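Local coordinates for periplasmic His/Glu/Gln/Arg/opine family-binding protein (Silicibacter pomeroyi, PDB 3I6V) that binds lysine in the cleft of a two-lobed solute-binding fold and probably delivers it or related amino acids to an ABC transporter, at residues F30-E33 with L34-L38; T137-A140 with V141-E145. All coordinates share one frame; numbering follows the deposited sequence. Where two conformers were deposited one is given.

Contact 1: F30-E33 with L34-L38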
ATOM      1  N   PHE A  30      -7.078   5.764   5.129  1.00 25.20           N
ATOM      2  CA  PHE A  30      -7.956   5.595   3.970  1.00 24.20           C
ATOM      3  C   PHE A  30      -8.694   4.257   3.991  1.00 23.44           C
ATOM      4  O   PHE A  30      -9.914   4.185   3.797  1.00 23.71           O
ATOM      5  CB  PHE A  30      -7.134   5.726   2.674  1.00 23.62           C
ATOM      6  CG  PHE A  30      -7.916   5.397   1.438  1.00 25.33           C
ATOM      7  CD1 PHE A  30      -8.872   6.293   0.949  1.00 25.56           C
ATOM      8  CD2 PHE A  30      -7.704   4.192   0.769  1.00 25.02           C
ATOM      9  CE1 PHE A  30      -9.603   5.999  -0.203  1.00 27.43           C
ATOM     10  CE2 PHE A  30      -8.432   3.872  -0.391  1.00 28.09           C
ATOM     11  CZ  PHE A  30      -9.380   4.763  -0.878  1.00 29.35           C
ATOM     12  N   GLU A  31      -7.932   3.211   4.245  1.00 23.60           N
ATOM     13  CA  GLU A  31      -8.423   1.858   4.205  1.00 24.04           C
ATOM     14  C   GLU A  31      -9.322   1.484   5.357  1.00 24.49           C
ATOM     15  O   GLU A  31     -10.148   0.583   5.213  1.00 23.99           O
ATOM     16  CB  GLU A  31      -7.246   0.871   4.057  1.00 23.54           C
ATOM     17  CG  GLU A  31      -6.653   1.040   2.647  1.00 25.30           C
ATOM     18  CD  GLU A  31      -5.360   0.283   2.418  1.00 27.58           C
ATOM     19  OE1 GLU A  31      -4.563   0.126   3.375  1.00 25.90           O
ATOM     20  OE2 GLU A  31      -5.146  -0.149   1.253  1.00 24.96           O
ATOM     21  N   ARG A  32      -9.180   2.159   6.501  1.00 24.17           N
ATOM     22  CA  ARG A  32     -10.137   1.969   7.595  1.00 24.64           C
ATOM     23  C   ARG A  32     -11.488   2.468   7.123  1.00 25.71           C
ATOM     24  O   ARG A  32     -12.490   1.780   7.267  1.00 26.93           O
ATOM     25  CB  ARG A  32      -9.757   2.782   8.865  1.00 24.45           C
ATOM     26  CG  ARG A  32     -10.862   2.762   9.950  1.00 25.99           C
ATOM     27  CD  ARG A  32     -10.990   1.318  10.438  1.00 27.73           C
ATOM     28  NE  ARG A  32     -12.104   1.018  11.348  1.00 31.31           N
ATOM     29  CZ  ARG A  32     -11.968   0.841  12.664  1.00 32.67           C
ATOM     30  NH1 ARG A  32     -10.775   1.009  13.244  1.00 30.57           N
ATOM     31  NH2 ARG A  32     -13.029   0.512  13.407  1.00 29.95           N
ATOM     32  N   GLU A  33     -11.514   3.692   6.614  1.00 26.30           N
ATOM     33  CA  GLU A  33     -12.771   4.271   6.159  1.00 27.20           C
ATOM     34  C   GLU A  33     -13.358   3.467   4.993  1.00 26.96           C
ATOM     35  O   GLU A  33     -14.576   3.202   4.928  1.00 26.66           O
ATOM     36  CB  GLU A  33     -12.558   5.710   5.718  1.00 26.85           C
ATOM     37  CG  GLU A  33     -13.871   6.445   5.553  1.00 30.90           C
ATOM     38  CD  GLU A  33     -13.722   7.851   5.015  1.00 33.69           C
ATOM     39  OE1 GLU A  33     -12.653   8.480   5.186  1.00 34.65           O
ATOM     40  OE2 GLU A  33     -14.699   8.333   4.419  1.00 37.83           O
ATOM     41  N   LEU A  34     -12.491   3.091   4.060  1.00 25.86           N
ATOM     42  CA  LEU A  34     -12.964   2.329   2.904  1.00 25.75           C
ATOM     43  C   LEU A  34     -13.499   0.974   3.336  1.00 25.22           C
ATOM     44  O   LEU A  34     -14.625   0.615   3.010  1.00 26.66           O
ATOM     45  CB  LEU A  34     -11.848   2.169   1.862  1.00 25.10           C
ATOM     46  CG  LEU A  34     -12.221   1.264   0.672  1.00 24.94           C
ATOM     47  CD1 LEU A  34     -13.332   1.925  -0.189  1.00 21.99           C
ATOM     48  CD2 LEU A  34     -10.986   1.015  -0.138  1.00 22.20           C
ATOM     49  N   GLY A  35     -12.701   0.232   4.093  1.00 25.25           N
ATOM     50  CA  GLY A  35     -13.068  -1.095   4.531  1.00 25.59           C
ATOM     51  C   GLY A  35     -14.395  -1.122   5.290  1.00 27.07           C
ATOM     52  O   GLY A  35     -15.247  -2.008   5.049  1.00 25.61           O
ATOM     53  N   ASP A  36     -14.568  -0.167   6.218  1.00 26.80           N
ATOM     54  CA  ASP A  36     -15.833  -0.062   6.958  1.00 28.32           C
ATOM     55  C   ASP A  36     -16.997   0.200   6.024  1.00 28.53           C
ATOM     56  O   ASP A  36     -18.071  -0.397   6.187  1.00 30.06           O
ATOM     57  CB  ASP A  36     -15.788   1.062   8.014  1.00 28.26           C
ATOM     58  CG  ASP A  36     -14.879   0.733   9.193  1.00 29.73           C
ATOM     59  OD1 ASP A  36     -14.538  -0.468   9.425  1.00 29.54           O
ATOM     60  OD2 ASP A  36     -14.543   1.691   9.920  1.00 31.19           O
ATOM     61  N   GLU A  37     -16.816   1.100   5.063  1.00 29.22           N
ATOM     62  CA  GLU A  37     -17.917   1.414   4.145  1.00 29.81           C
ATOM     63  C   GLU A  37     -18.220   0.230   3.192  1.00 29.79           C
ATOM     64  O   GLU A  37     -19.385  -0.045   2.858  1.00 28.03           O
ATOM     65  CB  GLU A  37     -17.635   2.683   3.356  1.00 30.27           C
ATOM     66  CG  GLU A  37     -18.721   3.043   2.327  1.00 32.00           C
ATOM     67  CD  GLU A  37     -20.079   3.388   2.981  1.00 35.13           C
ATOM     68  OE1 GLU A  37     -20.139   3.610   4.206  1.00 33.58           O
ATOM     69  OE2 GLU A  37     -21.092   3.425   2.263  1.00 34.71           O
ATOM     70  N   LEU A  38     -17.175  -0.488   2.775  1.00 29.02           N
ATOM     71  CA  LEU A  38     -17.407  -1.682   1.948  1.00 28.22           C
ATOM     72  C   LEU A  38     -18.198  -2.733   2.708  1.00 28.64           C
ATOM     73  O   LEU A  38     -19.135  -3.310   2.156  1.00 28.15           O
ATOM     74  CB  LEU A  38     -16.105  -2.289   1.396  1.00 26.96           C
ATOM     75  CG  LEU A  38     -15.353  -1.414   0.411  1.00 27.20           C
ATOM     76  CD1 LEU A  38     -13.981  -2.092   0.105  1.00 27.50           C
ATOM     77  CD2 LEU A  38     -16.154  -1.203  -0.881  1.00 27.03           C
TER

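Contact 2: T137-A140 with V141-E145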
ATOM      1  N   THR A 137      12.715   2.131   5.850  1.00 25.45           N
ATOM      2  CA  THR A 137      13.294   2.591   4.576  1.00 25.04           C
ATOM      3  C   THR A 137      13.564   4.087   4.591  1.00 25.92           C
ATOM      4  O   THR A 137      14.560   4.531   4.029  1.00 27.21           O
ATOM      5  CB  THR A 137      12.396   2.242   3.330  1.00 24.51           C
ATOM      6  OG1 THR A 137      11.204   3.041   3.335  1.00 22.02           O
ATOM      7  CG2 THR A 137      12.014   0.755   3.347  1.00 22.42           C
ATOM      8  N   ILE A 138      12.685   4.872   5.210  1.00 26.54           N
ATOM      9  CA  ILE A 138      12.897   6.327   5.275  1.00 27.16           C
ATOM     10  C   ILE A 138      14.090   6.616   6.198  1.00 28.45           C
ATOM     11  O   ILE A 138      14.979   7.423   5.858  1.00 28.32           O
ATOM     12  CB  ILE A 138      11.645   7.087   5.800  1.00 27.37           C
ATOM     13  CG1 ILE A 138      10.410   6.779   4.952  1.00 25.21           C
ATOM     14  CG2 ILE A 138      11.903   8.595   5.891  1.00 26.20           C
ATOM     15  CD1 ILE A 138      10.605   6.976   3.419  1.00 21.45           C
ATOM     16  N   ALA A 139      14.111   5.934   7.341  1.00 28.78           N
ATOM     17  CA  ALA A 139      15.193   6.082   8.321  1.00 30.11           C
ATOM     18  C   ALA A 139      16.551   5.744   7.701  1.00 30.57           C
ATOM     19  O   ALA A 139      17.548   6.425   7.989  1.00 30.08           O
ATOM     20  CB  ALA A 139      14.916   5.218   9.581  1.00 29.65           C
ATOM     21  N   ALA A 140      16.596   4.725   6.830  1.00 30.35           N
ATOM     22  CA  ALA A 140      17.862   4.318   6.201  1.00 31.32           C
ATOM     23  C   ALA A 140      18.441   5.413   5.304  1.00 31.50           C
ATOM     24  O   ALA A 140      19.666   5.553   5.192  1.00 33.28           O
ATOM     25  CB  ALA A 140      17.716   2.976   5.404  1.00 30.73           C
ATOM     26  N   VAL A 141      17.572   6.180   4.672  1.00 31.76           N
ATOM     27  CA  VAL A 141      17.973   7.304   3.819  1.00 32.94           C
ATOM     28  C   VAL A 141      18.443   8.493   4.684  1.00 34.66           C
ATOM     29  O   VAL A 141      19.541   9.029   4.471  1.00 34.51           O
ATOM     30  CB  VAL A 141      16.828   7.739   2.893  1.00 32.37           C
ATOM     31  CG1 VAL A 141      17.143   9.072   2.205  1.00 32.97           C
ATOM     32  CG2 VAL A 141      16.567   6.638   1.835  1.00 33.32           C
ATOM     33  N   ARG A 142      17.615   8.858   5.665  1.00 35.43           N
ATOM     34  CA  ARG A 142      17.893   9.966   6.577  1.00 37.91           C
ATOM     35  C   ARG A 142      19.230   9.799   7.298  1.00 38.10           C
ATOM     36  O   ARG A 142      19.965  10.769   7.440  1.00 38.61           O
ATOM     37  CB  ARG A 142      16.745  10.139   7.580  1.00 37.92           C
ATOM     38  CG  ARG A 142      16.503  11.585   7.964  1.00 42.71           C
ATOM     39  CD  ARG A 142      15.731  11.646   9.287  1.00 47.86           C
ATOM     40  NE  ARG A 142      15.877  12.945   9.946  1.00 50.79           N
ATOM     41  CZ  ARG A 142      16.617  13.155  11.039  1.00 52.03           C
ATOM     42  NH1 ARG A 142      17.284  12.152  11.607  1.00 51.19           N
ATOM     43  NH2 ARG A 142      16.697  14.375  11.560  1.00 51.99           N
ATOM     44  N   ASN A 143      19.547   8.573   7.717  1.00 38.70           N
ATOM     45  CA  ASN A 143      20.771   8.322   8.470  0.50 39.26           C
ATOM     46  C   ASN A 143      21.981   7.934   7.595  1.00 39.66           C
ATOM     47  O   ASN A 143      23.057   7.613   8.107  1.00 39.56           O
ATOM     48  CB  ASN A 143      20.495   7.307   9.588  0.50 39.18           C
ATOM     49  CG  ASN A 143      19.390   7.773  10.532  0.50 39.28           C
ATOM     50  OD1 ASN A 143      19.262   8.968  10.812  0.50 39.72           O
ATOM     51  ND2 ASN A 143      18.574   6.837  11.005  0.50 38.52           N
ATOM     52  N   GLY A 144      21.796   7.980   6.269  1.00 40.18           N
ATOM     53  CA  GLY A 144      22.891   7.742   5.307  1.00 40.41           C
ATOM     54  C   GLY A 144      23.285   6.303   5.036  1.00 40.75           C
ATOM     55  O   GLY A 144      24.244   6.057   4.310  1.00 40.95           O
ATOM     56  N   GLU A 145      22.562   5.343   5.606  1.00 40.36           N
ATOM     57  CA  GLU A 145      22.813   3.932   5.305  1.00 41.03           C
ATOM     58  C   GLU A 145      22.461   3.575   3.837  1.00 39.64           C
ATOM     59  O   GLU A 145      22.983   2.616   3.280  1.00 39.81           O
ATOM     60  CB  GLU A 145      22.083   2.996   6.292  1.00 41.94           C
ATOM     61  CG  GLU A 145      21.966   1.541   5.753  1.00 46.87           C
ATOM     62  CD  GLU A 145      21.145   0.566   6.624  1.00 51.25           C
ATOM     63  OE1 GLU A 145      20.555   0.973   7.660  1.00 53.26           O
ATOM     64  OE2 GLU A 145      21.101  -0.630   6.246  1.00 51.70           O
TER

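Contact 1: F30-E33 with L34-L38
Arg-32 and Asp-36 form an i to i+4 salt bridge on helix 30-42 of this type II periplasmic binding fold. The arginine chain leaves with CG anti to the backbone N (chi1 171°), then bends at chi2, which carries NE over to the carboxylate. NE bonds to Asp-36 OD2 on its syn side, tilted from the carboxylate plane, at 2.9 Å, and only weakly to Asp-36 OD1 at 3.4 Å. The aspartate sits at the guanidinium edge; the planes are 83° apart, and NE alone donates here, chiefly to OD2. Val-27 O holds Arg-32 NH1, and Trp-48 NE1 holds Asp-36 OD1. A leucine replacing Arg-32 would probably leave the aspartate without its cationic mate and Val-27 O without its guanidinium donor. On another side of the helix, Phe-30 and Leu-34 run side by side, pointing the same way, with Leu-34 CB over one face of the ring; they pack against helix 207-216 and Tyr-88. Glu-31 turns instead to Tyr-88 OH, Asn-19 and the backbone N of Gly-71, a residue of the lysine pocket. The apolar pair closes through Phe-30 CE2, which the Leu-34 CD2 methyl meets at 3.8 Å from the same ring side as Leu-34 CB.

Contact 2: T137-A140 with V141-E145
Glu-145 folds back alongside Ala-140 just past the C-terminal end of helix 134-142, where the chain turns out of the helix through a Schellman motif. Its CB lies 3.7 Å from Ala-140 O. With CG anti to the backbone N (chi1 162°) and the chain extended beyond it, the rest of the side chain passes the alanine methyl: CG is 4.5 Å from Ala-140 CB, CD stands 4.4 Å from that CB, and OE1 at the tip comes to 4.1 Å from the same carbon. Phe-131 of strand 127-131 touches both Glu-145 and Ala-140 and joins the turn to the sheet.

The motif hinges on Gly-144, whose phi of 79° takes it out of helical geometry and whose N bonds to Val-141 O at 3.1 Å. Before it, the last helical turn is closed by Arg-142 N, which meets Ile-138 O at 3.0 Å in a nearly straight bond (174°), and by Asn-143 N, which meets Ala-139 O at 2.9 Å. The bonds from Val-141 N to Thr-137 O and Ile-138 O are both weak. Val-141 sets its CG2 methyl 3.6 Å from Thr-137 O and packs into the lobe against Val-149, Leu-167 and Thr-99, while Ile-138 packs on helix 153-162. No salt bridge or side-chain hydrogen bond joins the two segments, which implies that main-chain bonding and the glycine turn define this helix end; the glutamate adds only loose van der Waals contact, its carboxylate oxygen OE1 being the side-chain atom nearest the Ala-140 methyl.

Overall arrangement
The two contacts lie on opposite sides of the chain's centre, about 31 Å between centres, and share no helix. Contact 1 is within helix 30-42, close to helices 189-204 and 207-216; contact 2 ends helix 134-142, against strands 127-131 and 148-152 and helix 153-162. Both are partly buried, but contact 1 has no exposed residue, whereas in contact 2 residues 142-145 are exposed and Thr-137, Ile-138, Ala-140 and Val-141 are buried. Contact 1 adds a salt bridge and an apolar pair to its helical backbone bonds, whereas contact 2 is joined almost wholly through the backbone, its apolar side chains packing on other elements. The side chains of Glu-31 and Thr-137 each lie about 8 Å from the bound lysine.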